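Local coordinates for protein Poly(A) ribonuclease POP2 (Saccharomyces cerevisiae, PDB 1UOC) that acts as a 3'-exoribonuclease with a preference for poly(A) and is probably a catalytic subunit of the CCR4-NOT complex that deadenylates mRNA, at residues 39-43 / 155-159; 206-210 / 268-272; 19-24 / 130-136; 232-238 / 256-261. All blocks are in the same frame, centred on the assembly; numbering follows the deposited sequence.

Contact 1: residues 39-43 / 155-159; sequences NHVSI and SVTWI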
loop_
_atom_site.group_PDB
_atom_site.type_symbol
_atom_site.label_atom_id
_atom_site.label_comp_id
_atom_site.label_asym_id
_atom_site.label_seq_id
_atom_site.Cartn_x
_atom_site.Cartn_y
_atom_site.Cartn_z
ATOM N N ASN A 39 -10.691 -9.193 4.672
ATOM C CA ASN A 39 -9.361 -9.432 5.218
ATOM C C ASN A 39 -8.154 -9.230 4.313
ATOM O O ASN A 39 -7.036 -9.592 4.688
ATOM C CB ASN A 39 -9.303 -10.829 5.877
ATOM C CG ASN A 39 -9.610 -11.980 4.900
ATOM O OD1 ASN A 39 -9.547 -11.818 3.680
ATOM N ND2 ASN A 39 -9.926 -13.158 5.448
ATOM N N HIS A 40 -8.368 -8.673 3.125
ATOM C CA HIS A 40 -7.260 -8.371 2.211
ATOM C C HIS A 40 -7.105 -6.845 2.258
ATOM O O HIS A 40 -8.055 -6.106 2.007
ATOM C CB HIS A 40 -7.566 -8.843 0.781
ATOM C CG HIS A 40 -7.291 -10.299 0.551
ATOM N ND1 HIS A 40 -7.882 -11.300 1.298
ATOM C CD2 HIS A 40 -6.466 -10.922 -0.325
ATOM C CE1 HIS A 40 -7.426 -12.473 0.893
ATOM N NE2 HIS A 40 -6.565 -12.274 -0.089
ATOM N N VAL A 41 -5.905 -6.389 2.596
ATOM C CA VAL A 41 -5.613 -4.966 2.734
ATOM C C VAL A 41 -4.459 -4.519 1.833
ATOM O O VAL A 41 -3.363 -5.083 1.892
ATOM C CB VAL A 41 -5.183 -4.643 4.185
ATOM C CG1 VAL A 41 -5.223 -3.135 4.439
ATOM C CG2 VAL A 41 -6.076 -5.388 5.155
ATOM N N SER A 42 -4.699 -3.502 1.014
ATOM C CA SER A 42 -3.647 -2.974 0.145
ATOM C C SER A 42 -3.210 -1.643 0.746
ATOM O O SER A 42 -3.997 -0.966 1.415
ATOM C CB SER A 42 -4.176 -2.736 -1.259
ATOM O OG SER A 42 -5.213 -1.775 -1.212
ATOM N N ILE A 43 -1.957 -1.280 0.520
ATOM C CA ILE A 43 -1.435 -0.027 1.039
ATOM C C ILE A 43 -0.615 0.730 0.002
ATOM O O ILE A 43 0.085 0.140 -0.817
ATOM C CB ILE A 43 -0.561 -0.256 2.293
ATOM C CG1 ILE A 43 0.034 1.077 2.756
ATOM C CG2 ILE A 43 0.532 -1.288 1.993
ATOM C CD1 ILE A 43 0.957 0.952 3.934
ATOM N N SER A 155 -4.461 -14.190 9.277
ATOM C CA SER A 155 -5.730 -14.361 8.569
ATOM C C SER A 155 -5.972 -13.113 7.717
ATOM O O SER A 155 -6.941 -13.034 6.970
ATOM C CB SER A 155 -6.900 -14.591 9.544
ATOM O OG SER A 155 -7.110 -13.485 10.398
ATOM N N VAL A 156 -5.067 -12.147 7.851
ATOM C CA VAL A 156 -5.111 -10.899 7.105
ATOM C C VAL A 156 -3.958 -10.937 6.098
ATOM O O VAL A 156 -2.803 -11.186 6.456
ATOM C CB VAL A 156 -4.944 -9.667 8.038
ATOM C CG1 VAL A 156 -4.784 -8.396 7.208
ATOM C CG2 VAL A 156 -6.148 -9.532 8.944
ATOM N N THR A 157 -4.288 -10.676 4.841
ATOM C CA THR A 157 -3.317 -10.685 3.754
ATOM C C THR A 157 -3.018 -9.259 3.296
ATOM O O THR A 157 -3.913 -8.542 2.850
ATOM C CB THR A 157 -3.872 -11.487 2.558
ATOM O OG1 THR A 157 -4.131 -12.834 2.970
ATOM C CG2 THR A 157 -2.894 -11.493 1.400
ATOM N N TRP A 158 -1.766 -8.836 3.413
ATOM C CA TRP A 158 -1.399 -7.489 2.975
ATOM C C TRP A 158 -0.935 -7.508 1.534
ATOM O O TRP A 158 -0.238 -8.425 1.112
ATOM C CB TRP A 158 -0.294 -6.898 3.854
ATOM C CG TRP A 158 -0.776 -6.363 5.178
ATOM C CD1 TRP A 158 -0.961 -7.063 6.335
ATOM C CD2 TRP A 158 -1.098 -5.004 5.479
ATOM N NE1 TRP A 158 -1.372 -6.222 7.342
ATOM C CE2 TRP A 158 -1.466 -4.950 6.842
ATOM C CE3 TRP A 158 -1.112 -3.820 4.726
ATOM C CZ2 TRP A 158 -1.848 -3.758 7.473
ATOM C CZ3 TRP A 158 -1.497 -2.622 5.354
ATOM C CH2 TRP A 158 -1.859 -2.605 6.713
ATOM N N ILE A 159 -1.329 -6.488 0.784
ATOM C CA ILE A 159 -0.982 -6.352 -0.632
ATOM C C ILE A 159 -0.197 -5.061 -0.800
ATOM O O ILE A 159 -0.630 -4.004 -0.337
ATOM C CB ILE A 159 -2.250 -6.279 -1.516
ATOM C CG1 ILE A 159 -3.126 -7.507 -1.268
ATOM C CG2 ILE A 159 -1.863 -6.172 -2.997
ATOM C CD1 ILE A 159 -2.456 -8.825 -1.633
HETATM O O HOH W 1 -6.623 -12.969 4.239
#

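Contact 2: residues 206-210 / 268-272; sequences IIQEF and KFPNG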
loop_
_atom_site.group_PDB
_atom_site.type_symbol
_atom_site.label_atom_id
_atom_site.label_comp_id
_atom_site.label_asym_id
_atom_site.label_seq_id
_atom_site.Cartn_x
_atom_site.Cartn_y
_atom_site.Cartn_z
ATOM N N ILE A 206 7.392 -11.499 -12.292
ATOM C CA ILE A 206 7.778 -12.843 -12.665
ATOM C C ILE A 206 6.767 -13.473 -13.615
ATOM O O ILE A 206 7.096 -14.416 -14.329
ATOM C CB ILE A 206 8.034 -13.755 -11.426
ATOM C CG1 ILE A 206 6.771 -14.480 -10.996
ATOM C CG2 ILE A 206 8.584 -12.926 -10.278
ATOM C CD1 ILE A 206 7.063 -15.607 -10.029
ATOM N N ILE A 207 5.540 -12.966 -13.634
ATOM C CA ILE A 207 4.548 -13.498 -14.568
ATOM C C ILE A 207 4.911 -12.881 -15.910
ATOM O O ILE A 207 5.123 -13.575 -16.902
ATOM C CB ILE A 207 3.102 -13.050 -14.238
ATOM C CG1 ILE A 207 2.551 -13.824 -13.042
ATOM C CG2 ILE A 207 2.210 -13.256 -15.459
ATOM C CD1 ILE A 207 1.129 -13.423 -12.671
ATOM N N GLN A 208 4.981 -11.554 -15.912
ATOM C CA GLN A 208 5.316 -10.778 -17.098
ATOM C C GLN A 208 6.823 -10.819 -17.258
ATOM O O GLN A 208 7.481 -9.783 -17.368
ATOM C CB GLN A 208 4.833 -9.330 -16.930
ATOM C CG GLN A 208 4.115 -8.757 -18.148
ATOM C CD GLN A 208 3.094 -9.722 -18.721
ATOM O OE1 GLN A 208 3.458 -10.712 -19.354
ATOM N NE2 GLN A 208 1.813 -9.445 -18.495
ATOM N N GLU A 209 7.353 -12.039 -17.259
ATOM C CA GLU A 209 8.780 -12.305 -17.397
ATOM C C GLU A 209 8.845 -13.768 -17.833
ATOM O O GLU A 209 9.880 -14.266 -18.278
ATOM C CB GLU A 209 9.480 -12.115 -16.046
ATOM C CG GLU A 209 10.957 -11.766 -16.110
ATOM C CD GLU A 209 11.494 -11.260 -14.772
ATOM O OE1 GLU A 209 11.518 -12.042 -13.795
ATOM O OE2 GLU A 209 11.887 -10.075 -14.693
ATOM N N PHE A 210 7.703 -14.436 -17.693
ATOM C CA PHE A 210 7.536 -15.838 -18.058
ATOM C C PHE A 210 7.008 -15.902 -19.489
ATOM O O PHE A 210 7.085 -16.942 -20.147
ATOM C CB PHE A 210 6.528 -16.505 -17.121
ATOM C CG PHE A 210 7.086 -17.658 -16.341
ATOM C CD1 PHE A 210 8.129 -17.467 -15.437
ATOM C CD2 PHE A 210 6.554 -18.935 -16.491
ATOM C CE1 PHE A 210 8.632 -18.532 -14.692
ATOM C CE2 PHE A 210 7.050 -20.004 -15.752
ATOM C CZ PHE A 210 8.090 -19.804 -14.851
ATOM N N LYS A 268 -2.287 -19.126 -9.797
ATOM C CA LYS A 268 -1.133 -19.886 -10.273
ATOM C C LYS A 268 -0.272 -19.099 -11.250
ATOM O O LYS A 268 -0.765 -18.247 -11.993
ATOM C CB LYS A 268 -1.583 -21.171 -10.969
ATOM C CG LYS A 268 -2.459 -22.083 -10.137
ATOM C CD LYS A 268 -1.708 -22.642 -8.951
ATOM C CE LYS A 268 -2.550 -23.665 -8.213
ATOM N NZ LYS A 268 -1.827 -24.228 -7.036
ATOM N N PHE A 269 1.025 -19.382 -11.240
ATOM C CA PHE A 269 1.936 -18.730 -12.166
ATOM C C PHE A 269 1.810 -19.512 -13.474
ATOM O O PHE A 269 1.270 -20.625 -13.491
ATOM C CB PHE A 269 3.383 -18.779 -11.654
ATOM C CG PHE A 269 3.661 -17.836 -10.513
ATOM C CD1 PHE A 269 3.777 -18.310 -9.209
ATOM C CD2 PHE A 269 3.773 -16.464 -10.739
ATOM C CE1 PHE A 269 3.997 -17.431 -8.143
ATOM C CE2 PHE A 269 3.993 -15.573 -9.678
ATOM C CZ PHE A 269 4.104 -16.060 -8.380
ATOM N N PRO A 270 2.288 -18.938 -14.587
ATOM C CA PRO A 270 2.207 -19.615 -15.883
ATOM C C PRO A 270 2.722 -21.061 -15.908
ATOM O O PRO A 270 2.453 -21.793 -16.860
ATOM C CB PRO A 270 3.014 -18.694 -16.792
ATOM C CG PRO A 270 2.672 -17.346 -16.242
ATOM C CD PRO A 270 2.801 -17.563 -14.751
ATOM N N ASN A 271 3.447 -21.480 -14.873
ATOM C CA ASN A 271 3.978 -22.839 -14.850
ATOM C C ASN A 271 3.329 -23.747 -13.809
ATOM O O ASN A 271 3.889 -24.785 -13.452
ATOM C CB ASN A 271 5.493 -22.806 -14.630
ATOM C CG ASN A 271 5.874 -22.612 -13.174
ATOM O OD1 ASN A 271 5.338 -21.743 -12.483
ATOM N ND2 ASN A 271 6.816 -23.420 -12.702
ATOM N N GLY A 272 2.151 -23.358 -13.325
ATOM C CA GLY A 272 1.456 -24.170 -12.339
ATOM C C GLY A 272 1.762 -23.846 -10.886
ATOM O O GLY A 272 0.949 -24.135 -10.003
#

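Contact 3: residues 19-24 / 130-136; sequences VWKSNL and KHENLGI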
loop_
_atom_site.group_PDB
_atom_site.type_symbol
_atom_site.label_atom_id
_atom_site.label_comp_id
_atom_site.label_asym_id
_atom_site.label_seq_id
_atom_site.Cartn_x
_atom_site.Cartn_y
_atom_site.Cartn_z
ATOM N N VAL A 19 -9.699 10.943 4.938
ATOM C CA VAL A 19 -9.626 10.943 6.386
ATOM C C VAL A 19 -8.688 12.061 6.831
ATOM O O VAL A 19 -7.607 12.246 6.264
ATOM C CB VAL A 19 -9.105 9.584 6.928
ATOM C CG1 VAL A 19 -9.294 9.514 8.438
ATOM C CG2 VAL A 19 -9.841 8.427 6.251
ATOM N N TRP A 20 -9.141 12.817 7.830
ATOM C CA TRP A 20 -8.387 13.915 8.413
ATOM C C TRP A 20 -8.449 13.667 9.908
ATOM O O TRP A 20 -8.926 12.620 10.326
ATOM C CB TRP A 20 -9.021 15.271 8.054
ATOM C CG TRP A 20 -9.127 15.475 6.575
ATOM C CD1 TRP A 20 -10.146 15.061 5.765
ATOM C CD2 TRP A 20 -8.132 16.034 5.709
ATOM N NE1 TRP A 20 -9.847 15.321 4.452
ATOM C CE2 TRP A 20 -8.617 15.916 4.387
ATOM C CE3 TRP A 20 -6.881 16.614 5.920
ATOM C CZ2 TRP A 20 -7.895 16.359 3.280
ATOM C CZ3 TRP A 20 -6.156 17.060 4.819
ATOM C CH2 TRP A 20 -6.667 16.928 3.513
ATOM N N LYS A 21 -7.965 14.606 10.713
ATOM C CA LYS A 21 -7.981 14.430 12.161
ATOM C C LYS A 21 -9.409 14.290 12.698
ATOM O O LYS A 21 -9.650 13.555 13.657
ATOM C CB LYS A 21 -7.277 15.612 12.843
ATOM C CG LYS A 21 -7.081 15.452 14.352
ATOM C CD LYS A 21 -6.311 16.643 14.948
ATOM C CE LYS A 21 -6.181 16.535 16.479
ATOM N NZ LYS A 21 -5.322 15.388 16.924
ATOM N N SER A 22 -10.353 14.981 12.066
ATOM C CA SER A 22 -11.751 14.947 12.494
ATOM C C SER A 22 -12.443 13.578 12.430
ATOM O O SER A 22 -13.199 13.242 13.332
ATOM C CB SER A 22 -12.577 15.965 11.696
ATOM O OG SER A 22 -12.536 15.683 10.306
ATOM N N ASN A 23 -12.196 12.790 11.383
ATOM C CA ASN A 23 -12.847 11.482 11.275
ATOM C C ASN A 23 -11.910 10.281 11.392
ATOM O O ASN A 23 -12.296 9.157 11.085
ATOM C CB ASN A 23 -13.644 11.399 9.971
ATOM C CG ASN A 23 -12.780 11.596 8.747
ATOM O OD1 ASN A 23 -11.722 12.218 8.822
ATOM N ND2 ASN A 23 -13.236 11.078 7.603
ATOM N N LEU A 24 -10.690 10.517 11.867
ATOM C CA LEU A 24 -9.705 9.453 12.035
ATOM C C LEU A 24 -10.202 8.256 12.860
ATOM O O LEU A 24 -10.120 7.114 12.411
ATOM C CB LEU A 24 -8.431 10.012 12.681
ATOM C CG LEU A 24 -7.291 9.016 12.935
ATOM C CD1 LEU A 24 -6.907 8.310 11.640
ATOM C CD2 LEU A 24 -6.092 9.754 13.501
ATOM N N LYS A 130 -5.029 22.309 4.040
ATOM C CA LYS A 130 -5.861 21.329 4.716
ATOM C C LYS A 130 -4.974 20.417 5.561
ATOM O O LYS A 130 -5.369 19.978 6.637
ATOM C CB LYS A 130 -6.633 20.492 3.690
ATOM C CG LYS A 130 -7.698 21.252 2.919
ATOM C CD LYS A 130 -8.447 20.292 2.014
ATOM C CE LYS A 130 -9.635 20.959 1.334
ATOM N NZ LYS A 130 -10.232 20.056 0.303
ATOM N N HIS A 131 -3.769 20.143 5.069
ATOM C CA HIS A 131 -2.831 19.271 5.771
ATOM C C HIS A 131 -2.281 19.928 7.022
ATOM O O HIS A 131 -2.054 19.273 8.043
ATOM C CB HIS A 131 -1.689 18.873 4.837
ATOM C CG HIS A 131 -2.044 17.762 3.897
ATOM N ND1 HIS A 131 -1.910 16.431 4.236
ATOM C CD2 HIS A 131 -2.578 17.779 2.653
ATOM C CE1 HIS A 131 -2.348 15.680 3.243
ATOM N NE2 HIS A 131 -2.761 16.473 2.269
ATOM N N GLU A 132 -2.074 21.235 6.928
ATOM C CA GLU A 132 -1.559 22.018 8.035
ATOM C C GLU A 132 -2.577 22.133 9.167
ATOM O O GLU A 132 -2.223 22.020 10.336
ATOM C CB GLU A 132 -1.172 23.423 7.543
ATOM C CG GLU A 132 -1.086 24.466 8.653
ATOM C CD GLU A 132 -0.830 25.875 8.136
ATOM O OE1 GLU A 132 -1.495 26.294 7.164
ATOM O OE2 GLU A 132 0.031 26.571 8.719
ATOM N N ASN A 133 -3.839 22.344 8.826
ATOM C CA ASN A 133 -4.854 22.518 9.858
ATOM C C ASN A 133 -5.700 21.308 10.226
ATOM O O ASN A 133 -6.312 21.294 11.291
ATOM C CB ASN A 133 -5.789 23.672 9.483
ATOM C CG ASN A 133 -5.047 24.966 9.240
ATOM O OD1 ASN A 133 -4.158 25.345 10.009
ATOM N ND2 ASN A 133 -5.417 25.663 8.171
ATOM N N LEU A 134 -5.755 20.300 9.365
ATOM C CA LEU A 134 -6.569 19.135 9.683
ATOM C C LEU A 134 -5.832 17.818 9.508
ATOM O O LEU A 134 -6.396 16.756 9.742
ATOM C CB LEU A 134 -7.829 19.143 8.823
ATOM C CG LEU A 134 -8.682 20.408 8.964
ATOM C CD1 LEU A 134 -9.906 20.287 8.108
ATOM C CD2 LEU A 134 -9.077 20.619 10.415
ATOM N N GLY A 135 -4.569 17.898 9.107
ATOM C CA GLY A 135 -3.769 16.706 8.893
ATOM C C GLY A 135 -3.672 15.877 10.149
ATOM O O GLY A 135 -3.580 16.413 11.244
ATOM N N ILE A 136 -3.681 14.563 9.997
ATOM C CA ILE A 136 -3.621 13.704 11.160
ATOM C C ILE A 136 -2.194 13.507 11.654
ATOM O O ILE A 136 -1.222 13.614 10.880
ATOM C CB ILE A 136 -4.258 12.325 10.882
ATOM C CG1 ILE A 136 -3.226 11.384 10.311
ATOM C CG2 ILE A 136 -5.415 12.452 9.901
ATOM C CD1 ILE A 136 -3.252 10.073 11.005
#

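Contact 4: residues 232-238 / 256-261; sequences LADELGL and LSFCQL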
loop_
_atom_site.group_PDB
_atom_site.type_symbol
_atom_site.label_atom_id
_atom_site.label_comp_id
_atom_site.label_asym_id
_atom_site.label_seq_id
_atom_site.Cartn_x
_atom_site.Cartn_y
_atom_site.Cartn_z
ATOM N N LEU A 232 -0.160 -2.841 -15.571
ATOM C CA LEU A 232 -0.781 -4.067 -15.088
ATOM C C LEU A 232 -2.295 -3.861 -15.094
ATOM O O LEU A 232 -3.049 -4.727 -15.542
ATOM C CB LEU A 232 -0.291 -4.388 -13.670
ATOM C CG LEU A 232 -0.665 -5.715 -12.994
ATOM C CD1 LEU A 232 -1.691 -5.453 -11.927
ATOM C CD2 LEU A 232 -1.173 -6.727 -14.002
ATOM N N ALA A 233 -2.739 -2.700 -14.614
ATOM C CA ALA A 233 -4.167 -2.392 -14.586
ATOM C C ALA A 233 -4.745 -2.340 -16.007
ATOM O O ALA A 233 -5.878 -2.760 -16.235
ATOM C CB ALA A 233 -4.408 -1.072 -13.867
ATOM N N ASP A 234 -3.972 -1.832 -16.963
ATOM C CA ASP A 234 -4.454 -1.784 -18.341
ATOM C C ASP A 234 -4.670 -3.185 -18.896
ATOM O O ASP A 234 -5.732 -3.475 -19.448
ATOM C CB ASP A 234 -3.479 -1.030 -19.245
ATOM C CG ASP A 234 -3.442 0.448 -18.947
ATOM O OD1 ASP A 234 -4.511 1.012 -18.620
ATOM O OD2 ASP A 234 -2.352 1.051 -19.061
ATOM N N GLU A 235 -3.674 -4.055 -18.746
ATOM C CA GLU A 235 -3.793 -5.423 -19.250
ATOM C C GLU A 235 -5.000 -6.146 -18.665
ATOM O O GLU A 235 -5.530 -7.071 -19.273
ATOM C CB GLU A 235 -2.540 -6.238 -18.931
ATOM C CG GLU A 235 -1.257 -5.712 -19.536
ATOM C CD GLU A 235 -0.131 -6.727 -19.434
ATOM O OE1 GLU A 235 1.024 -6.367 -19.751
ATOM O OE2 GLU A 235 -0.401 -7.889 -19.045
ATOM N N LEU A 236 -5.422 -5.754 -17.472
ATOM C CA LEU A 236 -6.574 -6.399 -16.864
ATOM C C LEU A 236 -7.833 -5.694 -17.348
ATOM O O LEU A 236 -8.955 -6.096 -17.039
ATOM C CB LEU A 236 -6.476 -6.340 -15.340
ATOM C CG LEU A 236 -5.436 -7.279 -14.730
ATOM C CD1 LEU A 236 -5.111 -6.853 -13.306
ATOM C CD2 LEU A 236 -5.968 -8.701 -14.778
ATOM N N GLY A 237 -7.624 -4.626 -18.114
ATOM C CA GLY A 237 -8.735 -3.873 -18.661
ATOM C C GLY A 237 -9.483 -2.957 -17.712
ATOM O O GLY A 237 -10.706 -2.847 -17.805
ATOM N N LEU A 238 -8.767 -2.301 -16.804
ATOM C CA LEU A 238 -9.389 -1.374 -15.861
ATOM C C LEU A 238 -9.308 0.036 -16.435
ATOM O O LEU A 238 -8.224 0.519 -16.763
ATOM C CB LEU A 238 -8.672 -1.421 -14.512
ATOM C CG LEU A 238 -9.061 -2.543 -13.553
ATOM C CD1 LEU A 238 -7.874 -2.848 -12.658
ATOM C CD2 LEU A 238 -10.299 -2.142 -12.745
ATOM N N LEU A 256 -7.659 -4.139 -6.487
ATOM C CA LEU A 256 -8.530 -4.573 -7.584
ATOM C C LEU A 256 -7.716 -5.449 -8.523
ATOM O O LEU A 256 -8.153 -6.516 -8.953
ATOM C CB LEU A 256 -9.035 -3.345 -8.351
ATOM C CG LEU A 256 -10.496 -2.896 -8.332
ATOM C CD1 LEU A 256 -11.230 -3.458 -7.132
ATOM C CD2 LEU A 256 -10.519 -1.362 -8.359
ATOM N N SER A 257 -6.516 -4.975 -8.836
ATOM C CA SER A 257 -5.622 -5.690 -9.724
ATOM C C SER A 257 -5.180 -7.016 -9.120
ATOM O O SER A 257 -5.178 -8.034 -9.802
ATOM C CB SER A 257 -4.403 -4.821 -10.060
ATOM O OG SER A 257 -4.795 -3.684 -10.814
ATOM N N PHE A 258 -4.819 -7.012 -7.842
ATOM C CA PHE A 258 -4.392 -8.248 -7.199
ATOM C C PHE A 258 -5.477 -9.316 -7.261
ATOM O O PHE A 258 -5.234 -10.445 -7.673
ATOM C CB PHE A 258 -4.041 -8.016 -5.725
ATOM C CG PHE A 258 -3.633 -9.259 -5.018
ATOM C CD1 PHE A 258 -2.341 -9.760 -5.158
ATOM C CD2 PHE A 258 -4.559 -9.985 -4.275
ATOM C CE1 PHE A 258 -1.979 -10.979 -4.573
ATOM C CE2 PHE A 258 -4.212 -11.201 -3.687
ATOM C CZ PHE A 258 -2.914 -11.700 -3.838
ATOM N N CYS A 259 -6.675 -8.957 -6.820
ATOM C CA CYS A 259 -7.770 -9.902 -6.799
ATOM C C CYS A 259 -8.220 -10.380 -8.187
ATOM O O CYS A 259 -8.637 -11.527 -8.341
ATOM C CB CYS A 259 -8.938 -9.298 -6.016
ATOM S SG CYS A 259 -8.568 -9.072 -4.260
ATOM N N GLN A 260 -8.133 -9.512 -9.189
ATOM C CA GLN A 260 -8.531 -9.890 -10.538
ATOM C C GLN A 260 -7.449 -10.759 -11.171
ATOM O O GLN A 260 -7.743 -11.811 -11.747
ATOM C CB GLN A 260 -8.765 -8.652 -11.396
ATOM C CG GLN A 260 -9.306 -8.986 -12.771
ATOM C CD GLN A 260 -10.779 -9.362 -12.741
ATOM O OE1 GLN A 260 -11.263 -9.984 -11.790
ATOM N NE2 GLN A 260 -11.502 -8.992 -13.793
ATOM N N LEU A 261 -6.197 -10.316 -11.069
ATOM C CA LEU A 261 -5.089 -11.086 -11.625
ATOM C C LEU A 261 -5.110 -12.475 -10.994
ATOM O O LEU A 261 -4.929 -13.484 -11.671
ATOM C CB LEU A 261 -3.746 -10.407 -11.327
ATOM C CG LEU A 261 -2.482 -11.084 -11.885
ATOM C CD1 LEU A 261 -2.559 -11.157 -13.409
ATOM C CD2 LEU A 261 -1.244 -10.300 -11.459
#

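Contact 1: residues 39-43 / 155-159
Four backbone hydrogen bonds join residues 39-43 to residues 155-159. Thr157 N donates to Asn39 O (3.0 Å) and Val41 N to Thr157 O (2.9 Å); Ile159 N then donates to Val41 O (2.7 Å) and Ile43 N to Ile159 O (3.1 Å). Each of Val41, Thr157 and Ile159 thus bonds through both its N and its O, the stagger expected of parallel strands, whose short axes approach to 4.5 Å at 27°. CA-H...O contacts fill the gaps, the shortest from Ser42 CA to Ile159 O at 3.2 Å. This pairing lies inside the mixed sheet of the RNase H-like DEDD nuclease domain, where strand 40-48 runs between 77-86 and 157-160. Ile43 sits about 5 Å, side chain to side chain, from Asp166 and Ser44, both predicted to bind the catalytic metal. At the strand's start Asn39 and His40 form a classic beta bulge opposite Ser86. CH-pi contacts mark the two sheet faces: Thr157 CB lies 3.9 Å from the His40 ring centroid, only 10° off its normal, while on the other face Val41 CG1 is 4.2 Å from the centroid of the Trp158 six-membered ring. Trp158 NE1 is hydrogen-bonded to Leu150 O. Where the ladder opens, a water donates to Ser155 O (2.8 Å) and hydrogen-bonds Thr157 OG1 (2.8 Å).

Contact 2: residues 206-210 / 268-272
A type I beta turn, Phe269 to Gly272, packs against the frayed end of helix 200-207 at the surface of the nuclease domain, away from the predicted metal site. The turn is closed by Gly272 N to Phe269 O at 2.9 Å, and Gly272 has a phi of 91°, where a CB would be jammed against the preceding carbonyl oxygen. On the other side the helix gives way to an inverse gamma turn centred on Gln208, closed by Glu209 N donating to Ile207 O (2.7 Å); Phe210 N donates to the same oxygen at 2.8 Å. Apolar side chains from the two bends meet, and no hydrogen bond crosses between the segments; the 318 Å² they bury is held by carbon contacts. Phe269, the one buried residue among those that touch, receives Ile206 CD1 over a ring face, at a modelled spacing too short to be read literally. Ile207 meets the edge of the same ring, its CG1 3.7 Å from Phe269 CD2, and Ile207 CG1 also lies 4.1 Å from Pro270 CD. The rings of Phe275 and Tyr278 meet Phe269 as well, at steep angles between planes, so the turn joins a larger aromatic cluster. Further out, exposed Phe210 leans on the turn's corner: its CD2 is 3.6 Å from Pro270 CB, and its ring edge meets Asn271 CB, 3.4 Å from Phe210 CE2.

Contact 3: residues 19-24 / 130-136
Trp20 turns the edge of its indole to the C-terminal part of helix 128-134, where 129 Å² of the residue is covered. Its six-membered ring points an edge at the face of His131, an edge-to-face pair with centroids 5.2 Å apart and planes at 64°; Trp20 CH2 also lies 3.6 Å from Lys130 CB, and Trp20 CE3 4.0 Å from Leu134 CB. His131 ND1 is hydrogen-bonded to Phe104 O, outside the two segments. A single hydrogen bond crosses between the segments, from Lys21 N to Leu134 O (2.8 Å, 163°). On the loop side Asn23 OD1 accepts from Trp20 N at 2.8 Å, a bond within the turn that leads from strand 17-19 into helix 24-34. At Gly135 a CB would clash with His131 O, and Ile136 then folds onto the loop, its CG2 3.3 Å from Trp20 C and its CD1 3.8 Å from Leu24 CD2. The contact therefore ties an edge strand's exit to a helix end in the RNase H-like domain. With 428 Å² buried, its chemistry implies that aromatic and aliphatic contact supplies most of the interface, while the one hydrogen bond across the segments satisfies the Leu134 carbonyl near the helix end.

Contact 4: residues 232-238 / 256-261
Leu236 is the main bump here, covered over 76 Å², and it drops into a hollow on helix 247-264 lined by Ser257, Gln260, Leu261 and Leu264, the i, i+3, i+4, i+7 spacing of a knobs-into-holes socket. Its CD1 stands 3.7 Å from Ser257 O, and its CD2 lies 3.9 Å from Gln260 CG and 4.0 Å from Leu261 CA. Ser257, a small residue, leaves the dip that two more leucines use: Leu232 CD1 comes to 3.4 Å from Ser257 CB, and Leu238 CD1 to 3.7 Å from Ser257 OG, a hydroxyl hydrogen-bonded to Leu253 O. At the margins Leu232 CD2 reaches Leu261 CD2 (4.4 Å) and Leu238 CD2 reaches Leu256 CD2 (4.5 Å). Leu238 follows the Schellman motif that ends helix 229-235 and points toward the other segment; Gly237, at phi 76°, sends its N to Asp234 O (2.6 Å), and Leu238 N returns to Ala233 O (3.0 Å). The 337 Å² buried comes from side-chain packing, with no hydrogen bond across. Leu200 of helix 200-207 touches Ser257 and Leu261 from beside the pair, while Phe258, directed away from residues 232-238, packs on the sheet through strands 40-48 and 157-160.

Contacts 1 and 4 are buried, contact 3 is partly so, and contact 2 lies at the surface. Only contact 1 is a continuous backbone ladder between strands; contact 3 has one backbone bond beside an aromatic pair, and contacts 2 and 4 have no hydrogen bond across them. Contacts 1 and 4 meet through Phe258, whose CD2 is 3.6 Å from Ile159 CD1, so helix 247-264 covers one face of the sheet. The same helix also leads into the turn of contact 2, and Ile207 CD1 lies 4.1 Å from Leu261 CD2. Contact 3 stands apart, its centre about 42 Å from that of contact 2, across the chain's centre.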